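Local coordinates for DUF4595 domain-containing protein (Bacteroides vulgatus, PDB 3TZG) that is of unknown function but has a porin-like antiparallel beta-barrel fold and belongs to a family grouped with the membrane beta barrels, at residues V175-G180 / I204-N209; E232-Y235 / K239-S242. One frame throughout, in Å; residues are numbered along the deposited sequence.

Interaction 1: V175-G180 / I204-N209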
loop_
_atom_site.group_PDB
_atom_site.type_symbol
_atom_site.label_atom_id
_atom_site.label_comp_id
_atom_site.label_asym_id
_atom_site.label_seq_id
_atom_site.Cartn_x
_atom_site.Cartn_y
_atom_site.Cartn_z
ATOM N N VAL A 175 -2.743 1.768 -6.168
ATOM C CA VAL A 175 -1.964 2.601 -7.110
ATOM C C VAL A 175 -0.854 3.462 -6.437
ATOM O O VAL A 175 0.072 3.897 -7.135
ATOM C CB VAL A 175 -2.861 3.543 -7.934
ATOM C CG1 VAL A 175 -3.823 2.767 -8.818
ATOM C CG2 VAL A 175 -3.611 4.549 -7.064
ATOM N N ILE A 176 -0.951 3.754 -5.134
ATOM C CA ILE A 176 0.059 4.646 -4.519
ATOM C C ILE A 176 1.341 3.863 -4.160
ATOM O O ILE A 176 1.390 2.623 -4.262
ATOM C CB ILE A 176 -0.453 5.466 -3.312
ATOM C CG1 ILE A 176 -0.708 4.573 -2.087
ATOM C CG2 ILE A 176 -1.699 6.269 -3.776
ATOM C CD1 ILE A 176 -1.210 5.244 -0.871
ATOM N N ASP A 177 2.403 4.659 -3.855
ATOM C CA ASP A 177 3.793 4.304 -3.551
ATOM C C ASP A 177 3.963 3.953 -2.106
ATOM O O ASP A 177 3.799 4.826 -1.262
ATOM C CB ASP A 177 4.669 5.525 -3.877
ATOM C CG ASP A 177 6.026 5.223 -4.442
ATOM O OD1 ASP A 177 6.130 5.075 -5.680
ATOM O OD2 ASP A 177 6.996 5.198 -3.663
ATOM N N TYR A 178 4.320 2.705 -1.797
ATOM C CA TYR A 178 4.555 2.243 -0.416
ATOM C C TYR A 178 5.680 1.174 -0.399
ATOM O O TYR A 178 6.038 0.611 -1.442
ATOM C CB TYR A 178 3.257 1.708 0.235
ATOM C CG TYR A 178 2.617 0.598 -0.562
ATOM C CD1 TYR A 178 3.102 -0.702 -0.496
ATOM C CD2 TYR A 178 1.561 0.856 -1.427
ATOM C CE1 TYR A 178 2.593 -1.705 -1.311
ATOM C CE2 TYR A 178 1.008 -0.152 -2.207
ATOM C CZ TYR A 178 1.524 -1.437 -2.142
ATOM O OH TYR A 178 0.992 -2.453 -2.904
ATOM N N ASP A 179 6.231 0.899 0.789
ATOM C CA ASP A 179 7.277 -0.100 0.902
ATOM C C ASP A 179 6.729 -1.339 1.655
ATOM O O ASP A 179 6.473 -1.275 2.857
ATOM C CB ASP A 179 8.512 0.515 1.591
ATOM C CG ASP A 179 9.492 -0.503 2.127
ATOM O OD1 ASP A 179 10.052 -1.282 1.305
ATOM O OD2 ASP A 179 9.652 -0.569 3.378
ATOM N N GLY A 180 6.510 -2.431 0.925
ATOM C CA GLY A 180 6.036 -3.683 1.507
ATOM C C GLY A 180 4.541 -3.882 1.628
ATOM O O GLY A 180 3.776 -2.914 1.696
ATOM N N ILE A 204 0.266 9.525 -12.660
ATOM C CA ILE A 204 1.369 9.409 -11.699
ATOM C C ILE A 204 2.703 9.626 -12.424
ATOM O O ILE A 204 2.890 9.071 -13.518
ATOM C CB ILE A 204 1.368 8.029 -10.957
ATOM C CG1 ILE A 204 -0.050 7.614 -10.501
ATOM C CG2 ILE A 204 2.416 8.026 -9.800
ATOM C CD1 ILE A 204 -0.253 6.236 -10.271
ATOM N N GLY A 205 3.618 10.366 -11.777
ATOM C CA GLY A 205 4.973 10.654 -12.250
ATOM C C GLY A 205 6.012 10.302 -11.194
ATOM O O GLY A 205 5.833 10.591 -10.002
ATOM N N TYR A 206 7.128 9.687 -11.639
ATOM C CA TYR A 206 8.246 9.249 -10.814
ATOM C C TYR A 206 9.539 9.916 -11.188
ATOM O O TYR A 206 9.950 9.821 -12.339
ATOM C CB TYR A 206 8.432 7.740 -10.969
ATOM C CG TYR A 206 7.213 6.971 -10.553
ATOM C CD1 TYR A 206 7.006 6.620 -9.221
ATOM C CD2 TYR A 206 6.271 6.568 -11.490
ATOM C CE1 TYR A 206 5.880 5.897 -8.835
ATOM C CE2 TYR A 206 5.137 5.858 -11.113
ATOM C CZ TYR A 206 4.939 5.535 -9.784
ATOM O OH TYR A 206 3.803 4.866 -9.417
ATOM N N CYS A 207 10.226 10.513 -10.221
ATOM C CA CYS A 207 11.523 11.101 -10.491
ATOM C C CYS A 207 12.544 10.433 -9.571
ATOM O O CYS A 207 12.581 10.709 -8.380
ATOM C CB CYS A 207 11.484 12.621 -10.329
ATOM S SG CYS A 207 13.079 13.445 -10.582
HETATM N N MSE A 208 13.325 9.508 -10.119
HETATM C CA MSE A 208 14.317 8.767 -9.352
HETATM C C MSE A 208 15.652 9.442 -9.286
HETATM O O MSE A 208 16.165 9.947 -10.302
HETATM C CB MSE A 208 14.553 7.377 -9.919
HETATM C CG MSE A 208 13.704 6.315 -9.284
HETATM SE SE MSE A 208 12.057 6.134 -10.278
HETATM C CE MSE A 208 12.666 5.311 -11.988
ATOM N N ASN A 209 16.244 9.382 -8.084
ATOM C CA ASN A 209 17.580 9.845 -7.764
ATOM C C ASN A 209 17.877 11.217 -8.405
ATOM O O ASN A 209 18.900 11.420 -9.097
ATOM C CB ASN A 209 18.598 8.798 -8.210
ATOM C CG ASN A 209 18.375 7.509 -7.504
ATOM O OD1 ASN A 209 18.456 7.442 -6.269
ATOM N ND2 ASN A 209 17.976 6.493 -8.266
HETATM O O HOH W 1 2.482 5.011 -6.948
#
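Asp-177 and Tyr-206 meet where a loop running inside the antiparallel beta barrel passes one of the wall strands. The carboxylate comes up to the rim of the tyrosine ring: OD1 of Asp-177 lies in the ring plane, 3.3 Å from CE1 of Tyr-206. The two flat groups are turned 41° apart, and each side chain reaches past the other, pointing the opposite way. The C-H edge of the ring is compatible with an acidic oxygen, and that same OD1 has a weak hydrogen bond to Thr-155.

Beyond the ring edge, the phenol works through water. One water donates to the carbonyl O of Val-175 at 2.7 Å and is also hydrogen-bonded to OH of Tyr-206 at 2.8 Å. A tyrosine suits this place because it is long enough to span most of the gap while ending in a polar atom. Its CG is anti to the carbonyl carbon (chi1 -60°), which swings the ring off the strand toward the loop.

Ile-204, two residues earlier on strand 199-208, adds the apolar part of the contact: its methyl CD1 lies 4.4 Å from CB of Val-175. The backbone of the irregular loop is positioned by tyrosines, for Tyr-157 OH is hydrogen-bonded to Asp-177 N and Tyr-128 OH to its O. The wall strand is held by strands 150-158 and 213-224. Where the loop and Ile-204 come closest, CD1 of Ile-204 stands 3.9 Å from the carbonyl O of Val-175.

Interaction 2: E232-Y235 / K239-S242; sequences EVLY and KLLS
Glu-232 lays its side chain across Leu-240 at about a right angle, on one face of an antiparallel beta hairpin. Its CB starts 4.0 Å from CD1 of Leu-240, and CG passes closer, at 3.7 Å from that same methyl. With CG anti to the carbonyl carbon (chi1 -81°) and the chain extended beyond it, the acid runs across the leucine's end: its CD and OE2 each lie 3.8 Å from CD1 of Leu-240. The methylenes thus serve as apolar surface, while the carboxylate looks to polar partners: OE1 has a weak hydrogen bond to Asn-220, and OE2 a long, weak ion pair with Arg-230. Shortened to an alanine, this position would probably lose the apolar contact of CG with CD1 of Leu-240, and Asn-220 and Arg-230 would lose a weak acidic partner.

Leu-234 packs its CD2 methyl against CD1 of Leu-240 as well. The backbones meet in a classic beta bulge, Leu-241 and Ser-242 both facing Val-233. The carbonyl O of Val-233 accepts N-H of Leu-241 at 2.8 Å, and only weakly N-H of Ser-242 at 3.5 Å. Beyond the bulge the pairing is regular: Tyr-235 N donates to Lys-239 O at 2.8 Å in a nearly straight bond (173°), and Lys-239 N returns one to Tyr-235 O. On the other face Ser-242, a small residue, sets OG beside the beta-branched Val-233, 3.7 Å from its CB.

Strand 213-224 flanks strand 227-235: Val-217 touches both Val-233 and Leu-241, and the ring of Tyr-215 stacks on that of Tyr-235.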
loop_
_atom_site.group_PDB
_atom_site.type_symbol
_atom_site.label_atom_id
_atom_site.label_comp_id
_atom_site.label_asym_id
_atom_site.label_seq_id
_atom_site.Cartn_x
_atom_site.Cartn_y
_atom_site.Cartn_z
ATOM N N GLU A 232 -6.442 -0.027 -13.568
ATOM C CA GLU A 232 -5.337 -0.299 -14.499
ATOM C C GLU A 232 -4.295 0.777 -14.457
ATOM O O GLU A 232 -4.633 1.943 -14.287
ATOM C CB GLU A 232 -5.827 -0.424 -15.940
ATOM C CG GLU A 232 -6.415 -1.764 -16.296
ATOM C CD GLU A 232 -6.865 -1.868 -17.737
ATOM O OE1 GLU A 232 -7.245 -0.827 -18.326
ATOM O OE2 GLU A 232 -6.876 -3.004 -18.269
ATOM N N VAL A 233 -3.032 0.403 -14.639
ATOM C CA VAL A 233 -1.940 1.373 -14.682
ATOM C C VAL A 233 -1.186 1.106 -15.994
ATOM O O VAL A 233 -0.683 -0.001 -16.220
ATOM C CB VAL A 233 -1.044 1.347 -13.409
ATOM C CG1 VAL A 233 0.139 2.311 -13.550
ATOM C CG2 VAL A 233 -1.870 1.683 -12.157
ATOM N N LEU A 234 -1.196 2.090 -16.889
ATOM C CA LEU A 234 -0.596 1.952 -18.218
ATOM C C LEU A 234 0.571 2.919 -18.488
ATOM O O LEU A 234 0.561 4.077 -18.055
ATOM C CB LEU A 234 -1.652 2.204 -19.301
ATOM C CG LEU A 234 -2.846 1.301 -19.339
ATOM C CD1 LEU A 234 -4.054 2.096 -19.642
ATOM C CD2 LEU A 234 -2.657 0.162 -20.340
ATOM N N TYR A 235 1.531 2.437 -19.290
ATOM C CA TYR A 235 2.650 3.197 -19.801
ATOM C C TYR A 235 2.506 3.336 -21.313
ATOM O O TYR A 235 2.234 2.349 -21.993
ATOM C CB TYR A 235 3.994 2.565 -19.433
ATOM C CG TYR A 235 5.159 3.296 -20.076
ATOM C CD1 TYR A 235 5.680 4.461 -19.510
ATOM C CD2 TYR A 235 5.701 2.859 -21.281
ATOM C CE1 TYR A 235 6.736 5.150 -20.115
ATOM C CE2 TYR A 235 6.738 3.551 -21.903
ATOM C CZ TYR A 235 7.259 4.694 -21.318
ATOM O OH TYR A 235 8.313 5.337 -21.941
ATOM N N LYS A 239 1.142 -0.099 -22.860
ATOM C CA LYS A 239 1.841 -1.086 -22.024
ATOM C C LYS A 239 1.136 -1.185 -20.665
ATOM O O LYS A 239 1.208 -0.263 -19.855
ATOM C CB LYS A 239 3.338 -0.761 -21.865
ATOM C CG LYS A 239 4.137 -1.817 -21.110
ATOM C CD LYS A 239 5.563 -1.357 -20.872
ATOM C CE LYS A 239 6.411 -2.332 -20.083
ATOM N NZ LYS A 239 6.738 -3.560 -20.861
ATOM N N LEU A 240 0.418 -2.301 -20.442
ATOM C CA LEU A 240 -0.308 -2.538 -19.200
ATOM C C LEU A 240 0.680 -2.981 -18.145
ATOM O O LEU A 240 1.415 -3.937 -18.372
ATOM C CB LEU A 240 -1.438 -3.571 -19.407
ATOM C CG LEU A 240 -2.364 -3.862 -18.223
ATOM C CD1 LEU A 240 -3.138 -2.647 -17.812
ATOM C CD2 LEU A 240 -3.330 -4.912 -18.579
ATOM N N LEU A 241 0.749 -2.255 -17.032
ATOM C CA LEU A 241 1.702 -2.557 -15.970
ATOM C C LEU A 241 1.026 -3.295 -14.851
ATOM O O LEU A 241 1.679 -4.113 -14.227
ATOM C CB LEU A 241 2.401 -1.289 -15.421
ATOM C CG LEU A 241 3.118 -0.364 -16.445
ATOM C CD1 LEU A 241 3.728 0.803 -15.775
ATOM C CD2 LEU A 241 4.161 -1.098 -17.271
ATOM N N SER A 242 -0.260 -3.008 -14.568
ATOM C CA SER A 242 -1.055 -3.718 -13.549
ATOM C C SER A 242 -2.542 -3.616 -13.848
ATOM O O SER A 242 -3.017 -2.599 -14.361
ATOM C CB SER A 242 -0.782 -3.197 -12.145
ATOM O OG SER A 242 -1.460 -1.979 -11.906
#

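Overall arrangement
From the N terminus, the chain builds much of the barrel wall before the loop after strand 163-164 brings 175-180 inside. Helix 181-188 follows, and strand 199-208 then meets that loop, so interaction 1 closes an excursion of 23 residues. Strand 213-224 comes next, and interaction 2 closes a tight hairpin with three residues between its segments. The two loops stand in series, neither nested nor crossed. Interaction 1 ties the inner loop to strand 199-208, while interaction 2 joins strands 227-235 and 239-247, the latter also paired with strand 12-15. Their centres are about 14 Å apart, yet Val-175 CG1 packs 4.0 Å from Val-233 CG2, linking the two.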